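Local coordinates for tRNA (guanine(6)-N2)-methyltransferase (Thermus thermophilus, PDB 3TMA), which transfers a methyl group from S-adenosyl-L-methionine to N2 of guanosine 6 in tRNA(Phe), using a Rossmann-fold catalytic domain joined to an N-terminal THUMP domain, at residues V207-T212 with T216-A221; L243-A248 with I256-A261; L191-L196 with A222-P227. All blocks are in the same frame, centred on the assembly; numbering follows the deposited sequence.

Interaction 1 of 3, residues V207-T212 with T216-A221; sequences VLDPFT and TIALEA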
loop_
_atom_site.group_PDB
_atom_site.type_symbol
_atom_site.label_atom_id
_atom_site.label_comp_id
_atom_site.label_asym_id
_atom_site.label_seq_id
_atom_site.Cartn_x
_atom_site.Cartn_y
_atom_site.Cartn_z
ATOM N N VAL A 207 -20.322 5.698 3.715
ATOM C CA VAL A 207 -19.449 4.759 2.980
ATOM C C VAL A 207 -19.900 3.353 3.323
ATOM O O VAL A 207 -20.212 3.095 4.512
ATOM C CB VAL A 207 -17.976 4.901 3.451
ATOM C CG1 VAL A 207 -17.085 3.763 2.834
ATOM C CG2 VAL A 207 -17.444 6.261 3.055
ATOM N N LEU A 208 -19.971 2.461 2.321
ATOM C CA LEU A 208 -20.308 1.051 2.595
ATOM C C LEU A 208 -19.155 0.140 2.165
ATOM O O LEU A 208 -18.639 0.271 1.047
ATOM C CB LEU A 208 -21.591 0.624 1.868
ATOM C CG LEU A 208 -21.881 -0.890 1.741
ATOM C CD1 LEU A 208 -22.239 -1.501 3.136
ATOM C CD2 LEU A 208 -23.032 -1.108 0.701
ATOM N N ASP A 209 -18.792 -0.799 3.044
ATOM C CA ASP A 209 -17.843 -1.912 2.715
ATOM C C ASP A 209 -18.641 -3.248 2.622
ATOM O O ASP A 209 -18.944 -3.875 3.643
ATOM C CB ASP A 209 -16.803 -1.951 3.831
ATOM C CG ASP A 209 -15.853 -3.149 3.736
ATOM O OD1 ASP A 209 -15.910 -3.903 2.713
ATOM O OD2 ASP A 209 -15.048 -3.321 4.709
ATOM N N PRO A 210 -19.048 -3.661 1.405
ATOM C CA PRO A 210 -20.046 -4.736 1.332
ATOM C C PRO A 210 -19.486 -6.159 1.459
ATOM O O PRO A 210 -20.271 -7.106 1.642
ATOM C CB PRO A 210 -20.704 -4.507 -0.038
ATOM C CG PRO A 210 -19.559 -3.941 -0.919
ATOM C CD PRO A 210 -18.727 -3.097 0.074
ATOM N N PHE A 211 -18.151 -6.321 1.373
ATOM C CA PHE A 211 -17.525 -7.638 1.623
ATOM C C PHE A 211 -16.461 -7.437 2.683
ATOM O O PHE A 211 -15.261 -7.404 2.377
ATOM C CB PHE A 211 -16.850 -8.205 0.346
ATOM C CG PHE A 211 -17.784 -8.341 -0.831
ATOM C CD1 PHE A 211 -18.543 -9.486 -0.989
ATOM C CD2 PHE A 211 -17.890 -7.324 -1.791
ATOM C CE1 PHE A 211 -19.440 -9.635 -2.085
ATOM C CE2 PHE A 211 -18.806 -7.438 -2.883
ATOM C CZ PHE A 211 -19.552 -8.625 -3.031
ATOM N N THR A 212 -16.851 -7.277 3.935
ATOM C CA THR A 212 -15.904 -6.594 4.826
ATOM C C THR A 212 -14.842 -7.562 5.359
ATOM O O THR A 212 -13.731 -7.134 5.683
ATOM C CB THR A 212 -16.608 -5.783 5.953
ATOM O OG1 THR A 212 -15.657 -4.884 6.552
ATOM C CG2 THR A 212 -17.131 -6.714 7.056
ATOM N N THR A 216 -10.881 -4.762 7.252
ATOM C CA THR A 216 -9.800 -3.844 6.821
ATOM C C THR A 216 -10.234 -2.577 6.094
ATOM O O THR A 216 -9.794 -1.458 6.461
ATOM C CB THR A 216 -8.747 -4.555 5.970
ATOM O OG1 THR A 216 -8.197 -5.649 6.721
ATOM C CG2 THR A 216 -7.614 -3.574 5.589
ATOM N N ILE A 217 -11.138 -2.720 5.118
ATOM C CA ILE A 217 -11.600 -1.548 4.366
ATOM C C ILE A 217 -12.424 -0.578 5.243
ATOM O O ILE A 217 -12.189 0.645 5.206
ATOM C CB ILE A 217 -12.414 -1.948 3.136
ATOM C CG1 ILE A 217 -11.488 -2.536 2.071
ATOM C CG2 ILE A 217 -13.095 -0.740 2.530
ATOM C CD1 ILE A 217 -12.272 -3.326 0.973
ATOM N N ALA A 218 -13.324 -1.127 6.071
ATOM C CA ALA A 218 -14.107 -0.294 6.999
ATOM C C ALA A 218 -13.230 0.478 7.994
ATOM O O ALA A 218 -13.503 1.652 8.282
ATOM C CB ALA A 218 -15.176 -1.149 7.780
ATOM N N LEU A 219 -12.199 -0.182 8.535
ATOM C CA LEU A 219 -11.360 0.442 9.537
ATOM C C LEU A 219 -10.541 1.525 8.860
ATOM O O LEU A 219 -10.334 2.585 9.452
ATOM C CB LEU A 219 -10.405 -0.616 10.179
ATOM C CG LEU A 219 -11.120 -1.777 10.914
ATOM C CD1 LEU A 219 -10.157 -2.959 11.193
ATOM C CD2 LEU A 219 -11.717 -1.278 12.223
ATOM N N GLU A 220 -9.968 1.231 7.671
ATOM C CA GLU A 220 -9.217 2.257 6.931
ATOM C C GLU A 220 -10.065 3.504 6.636
ATOM O O GLU A 220 -9.615 4.678 6.837
ATOM C CB GLU A 220 -8.596 1.692 5.651
ATOM C CG GLU A 220 -7.659 2.702 4.920
ATOM C CD GLU A 220 -6.310 2.991 5.671
ATOM O OE1 GLU A 220 -5.962 2.297 6.650
ATOM O OE2 GLU A 220 -5.608 3.937 5.279
ATOM N N ALA A 221 -11.293 3.265 6.183
ATOM C CA ALA A 221 -12.223 4.348 5.906
ATOM C C ALA A 221 -12.531 5.170 7.192
ATOM O O ALA A 221 -12.512 6.408 7.179
ATOM C CB ALA A 221 -13.533 3.763 5.337
HETATM O O HOH W 1 -12.536 -5.263 4.460
#
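The carboxylate of D209 has its two faces differently occupied: I217 lies over one, the hydroxyl of T212 approaches from the opposite side, and water 1 comes in near the carboxylate plane beside OD2. The branched CB of I217 stands 3.7 Å from D209 CG, with its CG2 methyl close by, while A218 N is tilted toward this same face. That amide makes a weak, bent hydrogen bond to D209 OD2 (3.1 Å, 127° at the hydrogen). T212 OG1 also donates to D209 OD2, at a very short 2.5 Å whose exact value is doubtful. Water 1 adds a further donor to this oxygen, giving one hydrogen to D209 OD2 at 3.2 Å and accepting from I217 N at 3.0 Å. With CG of D209 anti to the backbone N (chi1 173°), the carboxylate leaves the strand end for the first turn of the helix. Farther back, V207 CG1 meets A221 CB at 4.3 Å, and the strand and helix run nearly antiparallel. A strand ending in an acidic residue, a tight loop and a helix make up the first signature motif of Rossmann-fold methyltransferases, where S214, G215 and T216 probably bind S-adenosyl-L-methionine.

Interaction 2 of 3, residues L243-A248 with I256-A261; sequences LAREAA and IRFLRA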
loop_
_atom_site.group_PDB
_atom_site.type_symbol
_atom_site.label_atom_id
_atom_site.label_comp_id
_atom_site.label_asym_id
_atom_site.label_seq_id
_atom_site.Cartn_x
_atom_site.Cartn_y
_atom_site.Cartn_z
ATOM N N LEU A 243 -14.186 -10.460 14.896
ATOM C CA LEU A 243 -12.835 -9.925 14.809
ATOM C C LEU A 243 -12.863 -8.464 14.395
ATOM O O LEU A 243 -12.162 -7.657 14.976
ATOM C CB LEU A 243 -11.974 -10.712 13.800
ATOM C CG LEU A 243 -11.407 -12.098 14.171
ATOM C CD1 LEU A 243 -10.191 -12.455 13.270
ATOM C CD2 LEU A 243 -11.022 -12.232 15.641
ATOM N N ALA A 244 -13.661 -8.133 13.386
ATOM C CA ALA A 244 -13.740 -6.761 12.912
ATOM C C ALA A 244 -14.169 -5.811 14.032
ATOM O O ALA A 244 -13.626 -4.703 14.164
ATOM C CB ALA A 244 -14.707 -6.664 11.722
ATOM N N ARG A 245 -15.203 -6.203 14.778
ATOM C CA ARG A 245 -15.661 -5.395 15.935
ATOM C C ARG A 245 -14.585 -5.196 16.989
ATOM O O ARG A 245 -14.436 -4.080 17.559
ATOM C CB ARG A 245 -16.931 -6.000 16.571
ATOM C CG ARG A 245 -18.188 -5.780 15.708
ATOM C CD ARG A 245 -19.500 -6.319 16.362
ATOM N NE ARG A 245 -20.581 -6.423 15.367
ATOM C CZ ARG A 245 -21.035 -7.574 14.840
ATOM N NH1 ARG A 245 -20.576 -8.753 15.264
ATOM N NH2 ARG A 245 -21.964 -7.553 13.880
ATOM N N GLU A 246 -13.857 -6.280 17.291
ATOM C CA GLU A 246 -12.716 -6.210 18.200
ATOM C C GLU A 246 -11.638 -5.225 17.739
ATOM O O GLU A 246 -11.087 -4.415 18.545
ATOM C CB GLU A 246 -12.112 -7.612 18.395
ATOM C CG GLU A 246 -12.815 -8.400 19.499
ATOM C CD GLU A 246 -12.293 -9.841 19.639
ATOM O OE1 GLU A 246 -11.230 -10.179 19.065
ATOM O OE2 GLU A 246 -12.970 -10.640 20.319
ATOM N N ALA A 247 -11.309 -5.308 16.458
ATOM C CA ALA A 247 -10.336 -4.394 15.875
ATOM C C ALA A 247 -10.804 -2.948 15.904
ATOM O O ALA A 247 -9.984 -2.025 16.155
ATOM C CB ALA A 247 -9.993 -4.815 14.418
ATOM N N ALA A 248 -12.088 -2.715 15.590
ATOM C CA ALA A 248 -12.639 -1.356 15.627
ATOM C C ALA A 248 -12.487 -0.773 17.033
ATOM O O ALA A 248 -12.054 0.367 17.187
ATOM C CB ALA A 248 -14.109 -1.341 15.223
ATOM N N ILE A 256 -18.385 2.296 13.537
ATOM C CA ILE A 256 -18.676 1.499 12.319
ATOM C C ILE A 256 -19.862 0.557 12.612
ATOM O O ILE A 256 -19.873 -0.108 13.652
ATOM C CB ILE A 256 -17.481 0.639 11.925
ATOM C CG1 ILE A 256 -16.299 1.547 11.513
ATOM C CG2 ILE A 256 -17.869 -0.303 10.766
ATOM C CD1 ILE A 256 -14.926 0.793 11.589
ATOM N N ARG A 257 -20.829 0.478 11.688
ATOM C CA ARG A 257 -21.967 -0.417 11.857
ATOM C C ARG A 257 -21.643 -1.674 11.103
ATOM O O ARG A 257 -21.765 -1.697 9.854
ATOM C CB ARG A 257 -23.230 0.228 11.283
ATOM C CG ARG A 257 -24.514 -0.674 11.314
ATOM C CD ARG A 257 -25.812 0.167 11.046
ATOM N NE ARG A 257 -26.996 -0.660 10.769
ATOM C CZ ARG A 257 -27.752 -1.195 11.734
ATOM N NH1 ARG A 257 -27.427 -1.020 13.015
ATOM N NH2 ARG A 257 -28.807 -1.936 11.427
ATOM N N PHE A 258 -21.199 -2.706 11.826
ATOM C CA PHE A 258 -20.942 -4.024 11.215
ATOM C C PHE A 258 -22.218 -4.873 11.292
ATOM O O PHE A 258 -22.788 -5.054 12.364
ATOM C CB PHE A 258 -19.828 -4.805 11.931
ATOM C CG PHE A 258 -18.435 -4.204 11.762
ATOM C CD1 PHE A 258 -17.694 -4.451 10.620
ATOM C CD2 PHE A 258 -17.881 -3.425 12.768
ATOM C CE1 PHE A 258 -16.400 -3.921 10.453
ATOM C CE2 PHE A 258 -16.596 -2.862 12.620
ATOM C CZ PHE A 258 -15.862 -3.097 11.464
ATOM N N LEU A 259 -22.576 -5.505 10.190
ATOM C CA LEU A 259 -23.849 -6.209 10.122
ATOM C C LEU A 259 -23.675 -7.508 9.349
ATOM O O LEU A 259 -22.929 -7.561 8.365
ATOM C CB LEU A 259 -24.836 -5.295 9.396
ATOM C CG LEU A 259 -26.300 -5.107 9.748
ATOM C CD1 LEU A 259 -26.570 -4.796 11.265
ATOM C CD2 LEU A 259 -26.873 -4.023 8.816
ATOM N N ARG A 260 -24.330 -8.578 9.800
ATOM C CA ARG A 260 -24.372 -9.798 9.018
ATOM C C ARG A 260 -25.276 -9.528 7.816
ATOM O O ARG A 260 -26.424 -9.141 7.984
ATOM C CB ARG A 260 -24.901 -10.971 9.856
ATOM C CG ARG A 260 -24.981 -12.280 9.048
ATOM C CD ARG A 260 -25.923 -13.325 9.711
ATOM N NE ARG A 260 -26.573 -14.199 8.720
ATOM C CZ ARG A 260 -26.020 -15.296 8.192
ATOM N NH1 ARG A 260 -26.691 -16.014 7.301
ATOM N NH2 ARG A 260 -24.797 -15.674 8.545
ATOM N N ALA A 261 -24.749 -9.695 6.607
ATOM C CA ALA A 261 -25.412 -9.159 5.417
ATOM C C ALA A 261 -24.958 -9.917 4.172
ATOM O O ALA A 261 -23.755 -10.158 3.976
ATOM C CB ALA A 261 -25.094 -7.702 5.264
HETATM O O HOH W 2 -21.359 -3.233 14.869
#
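R245 and F258 are brought together by matching first torsions, each with CG anti to its own carbonyl carbon and beside its backbone N. In R245 this rotamer (chi1 -73°), followed by an extended chain from CG to NE, carries the guanidinium from the flank of the helix to the backbone of the strand. In F258 it lays the ring between strand and helix. The arginine thus runs toward the strand as the ring runs toward the helix, R245 CG passing F258 CD2 at 3.8 Å, and guanidinium and ring planes stand almost perpendicular (88°).

The ring is gripped on both faces. A244 CB makes a CH-pi contact over one face, 3.9 Å from the centroid of the F258 ring, and I256 CG2 covers the other. A248 CB comes at the ring edge, 3.9 Å from F258 CE2, and itself reaches I256 CD1 at 4.3 Å.

At the outer margin R245 NH2 donates to F258 O at 3.0 Å along a nearly straight line (163°). The acceptor lies close to the guanidinium plane, but the donor sits well above the carbonyl plane. Water 2 accepts from F258 N at 3.1 Å and, weakly, from R245 NE.

Strand 257-260 is the outermost of its sheet, and R257 and L259 supply the backbone bonds to strand 231-235. The outward-facing amide and carbonyl of F258 therefore find their partners in a water and an arginine: the apolar ring is buried between strand and helix, while a charged side chain supplies a donor to one carbonyl of the edge strand.

Interaction 3 of 3, residues L191-L196 with A222-P227; sequences LAQALL and ASTLGP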
loop_
_atom_site.group_PDB
_atom_site.type_symbol
_atom_site.label_atom_id
_atom_site.label_comp_id
_atom_site.label_asym_id
_atom_site.label_seq_id
_atom_site.Cartn_x
_atom_site.Cartn_y
_atom_site.Cartn_z
ATOM N N LEU A 191 -3.957 -0.810 0.021
ATOM C CA LEU A 191 -4.945 -1.006 -1.020
ATOM C C LEU A 191 -6.324 -0.470 -0.650
ATOM O O LEU A 191 -6.989 0.187 -1.478
ATOM C CB LEU A 191 -5.061 -2.481 -1.371
ATOM C CG LEU A 191 -4.448 -2.703 -2.749
ATOM C CD1 LEU A 191 -4.395 -4.199 -3.048
ATOM C CD2 LEU A 191 -5.321 -1.941 -3.758
ATOM N N ALA A 192 -6.727 -0.670 0.596
ATOM C CA ALA A 192 -7.959 -0.064 1.097
ATOM C C ALA A 192 -7.957 1.475 1.012
ATOM O O ALA A 192 -8.953 2.096 0.597
ATOM C CB ALA A 192 -8.205 -0.525 2.557
ATOM N N GLN A 193 -6.865 2.095 1.440
ATOM C CA GLN A 193 -6.701 3.587 1.339
ATOM C C GLN A 193 -6.763 4.057 -0.131
ATOM O O GLN A 193 -7.375 5.096 -0.462
ATOM C CB GLN A 193 -5.343 4.003 1.961
ATOM C CG GLN A 193 -4.981 5.508 1.807
ATOM C CD GLN A 193 -5.886 6.406 2.640
ATOM O OE1 GLN A 193 -6.142 7.535 2.254
ATOM N NE2 GLN A 193 -6.400 5.893 3.764
ATOM N N ALA A 194 -6.160 3.263 -1.033
ATOM C CA ALA A 194 -6.238 3.576 -2.471
ATOM C C ALA A 194 -7.677 3.514 -3.008
ATOM O O ALA A 194 -8.083 4.389 -3.797
ATOM C CB ALA A 194 -5.337 2.609 -3.277
ATOM N N LEU A 195 -8.467 2.505 -2.597
ATOM C CA LEU A 195 -9.886 2.482 -3.035
ATOM C C LEU A 195 -10.631 3.738 -2.568
ATOM O O LEU A 195 -11.456 4.324 -3.309
ATOM C CB LEU A 195 -10.634 1.239 -2.497
ATOM C CG LEU A 195 -10.136 -0.104 -3.039
ATOM C CD1 LEU A 195 -10.898 -1.277 -2.368
ATOM C CD2 LEU A 195 -10.313 -0.129 -4.578
ATOM N N LEU A 196 -10.402 4.097 -1.308
ATOM C CA LEU A 196 -10.954 5.310 -0.712
ATOM C C LEU A 196 -10.671 6.561 -1.569
ATOM O O LEU A 196 -11.564 7.338 -1.892
ATOM C CB LEU A 196 -10.306 5.469 0.652
ATOM C CG LEU A 196 -10.952 6.231 1.779
ATOM C CD1 LEU A 196 -12.383 5.761 2.032
ATOM C CD2 LEU A 196 -10.074 6.007 2.997
ATOM N N ALA A 222 -12.898 4.481 8.275
ATOM C CA ALA A 222 -13.254 5.176 9.542
ATOM C C ALA A 222 -12.077 5.971 10.077
ATOM O O ALA A 222 -12.225 7.145 10.443
ATOM C CB ALA A 222 -13.750 4.189 10.608
ATOM N N SER A 223 -10.889 5.370 10.025
ATOM C CA SER A 223 -9.687 5.998 10.557
ATOM C C SER A 223 -9.333 7.244 9.738
ATOM O O SER A 223 -8.868 8.233 10.280
ATOM C CB SER A 223 -8.533 4.989 10.550
ATOM O OG SER A 223 -7.273 5.623 10.712
ATOM N N THR A 224 -9.581 7.195 8.428
ATOM C CA THR A 224 -9.252 8.314 7.524
ATOM C C THR A 224 -10.307 9.433 7.527
ATOM O O THR A 224 -9.963 10.611 7.511
ATOM C CB THR A 224 -9.140 7.810 6.059
ATOM O OG1 THR A 224 -8.126 6.795 6.001
ATOM C CG2 THR A 224 -8.767 8.991 5.116
ATOM N N LEU A 225 -11.580 9.064 7.484
ATOM C CA LEU A 225 -12.672 10.041 7.309
ATOM C C LEU A 225 -13.154 10.646 8.643
ATOM O O LEU A 225 -13.732 11.765 8.674
ATOM C CB LEU A 225 -13.859 9.360 6.600
ATOM C CG LEU A 225 -13.545 8.828 5.202
ATOM C CD1 LEU A 225 -14.759 8.030 4.616
ATOM C CD2 LEU A 225 -13.188 10.046 4.307
ATOM N N GLY A 226 -12.929 9.908 9.733
ATOM C CA GLY A 226 -13.348 10.352 11.096
ATOM C C GLY A 226 -14.859 10.215 11.302
ATOM O O GLY A 226 -15.571 9.799 10.386
ATOM N N PRO A 227 -15.367 10.575 12.510
ATOM C CA PRO A 227 -16.710 10.152 12.917
ATOM C C PRO A 227 -17.876 10.868 12.202
ATOM O O PRO A 227 -19.016 10.451 12.378
ATOM C CB PRO A 227 -16.763 10.464 14.431
ATOM C CG PRO A 227 -15.621 11.401 14.711
ATOM C CD PRO A 227 -14.565 11.094 13.639
#
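Q193 and T224 mark the nearest approach of the two helical backbones, their CA atoms 8.2 Å apart, a spacing that leaves room for side chains between them. Segment 191-196 is helical throughout. Segment 222-227 is the last turn of its helix and the exit from it: G226 N still bonds back to A222 O at 2.9 Å, but G226 turns to positive phi (75°), and the chain leaves through P227.

Across this gap one polar link forms. Q193 NE2 donates to T224 OG1 at 3.0 Å with an angle of 153° at the hydrogen, and the hydroxyl oxygen lies in the plane of the amide. The bend of the glutamine at chi2 (69°) swings its amide from the side of the helix toward T224. Both partners are held twice, because Q193 NE2 also bonds to the carboxylate of E220, and the T224 hydroxyl to the backbone carbonyl of E220. Q193 OE1 in turn accepts from R197 NE. The rotation of this buried amide is thereby fixed by acceptors at one end and a donor at the other.

Beside the polar link the contact is mainly van der Waals. L196 and T224 meet tip to tip, L196 CD2 lying 3.7 Å from both CB and OG1 of T224. L196 CD1 passes L225 CD1 at 4.2 Å, the two leucines running in opposite directions. L196 was deposited in two conformers, so the detail of these contacts is doubtful.

Helix 189-198 thus lies against helix 216-225, with A192 touching I217 and E220, while elsewhere on helix 216-225 A222 packs on I256 beside strand 257-260.

In the fold
Helix 216-225 ties the set together: its first turns form interaction 1, its last turn interaction 3, and L219 packs against A247 and A248 of interaction 2. Interactions 1 and 2 each pack a helix on a strand within successive beta-alpha-beta units that share strand 231-235, 1 on the inner strand 207-209 and 2 on the outermost strand 257-260; interaction 3 instead pairs two helices. Chemistry follows place. All touching residues of interaction 1 are buried, and a carboxylate gathers donors beside the probable cofactor site. Interaction 2 combines a buried aromatic core with an exposed arginine. Interaction 3 joins leucine packing to a side-chain hydrogen-bond network that reaches interaction 1 through E220.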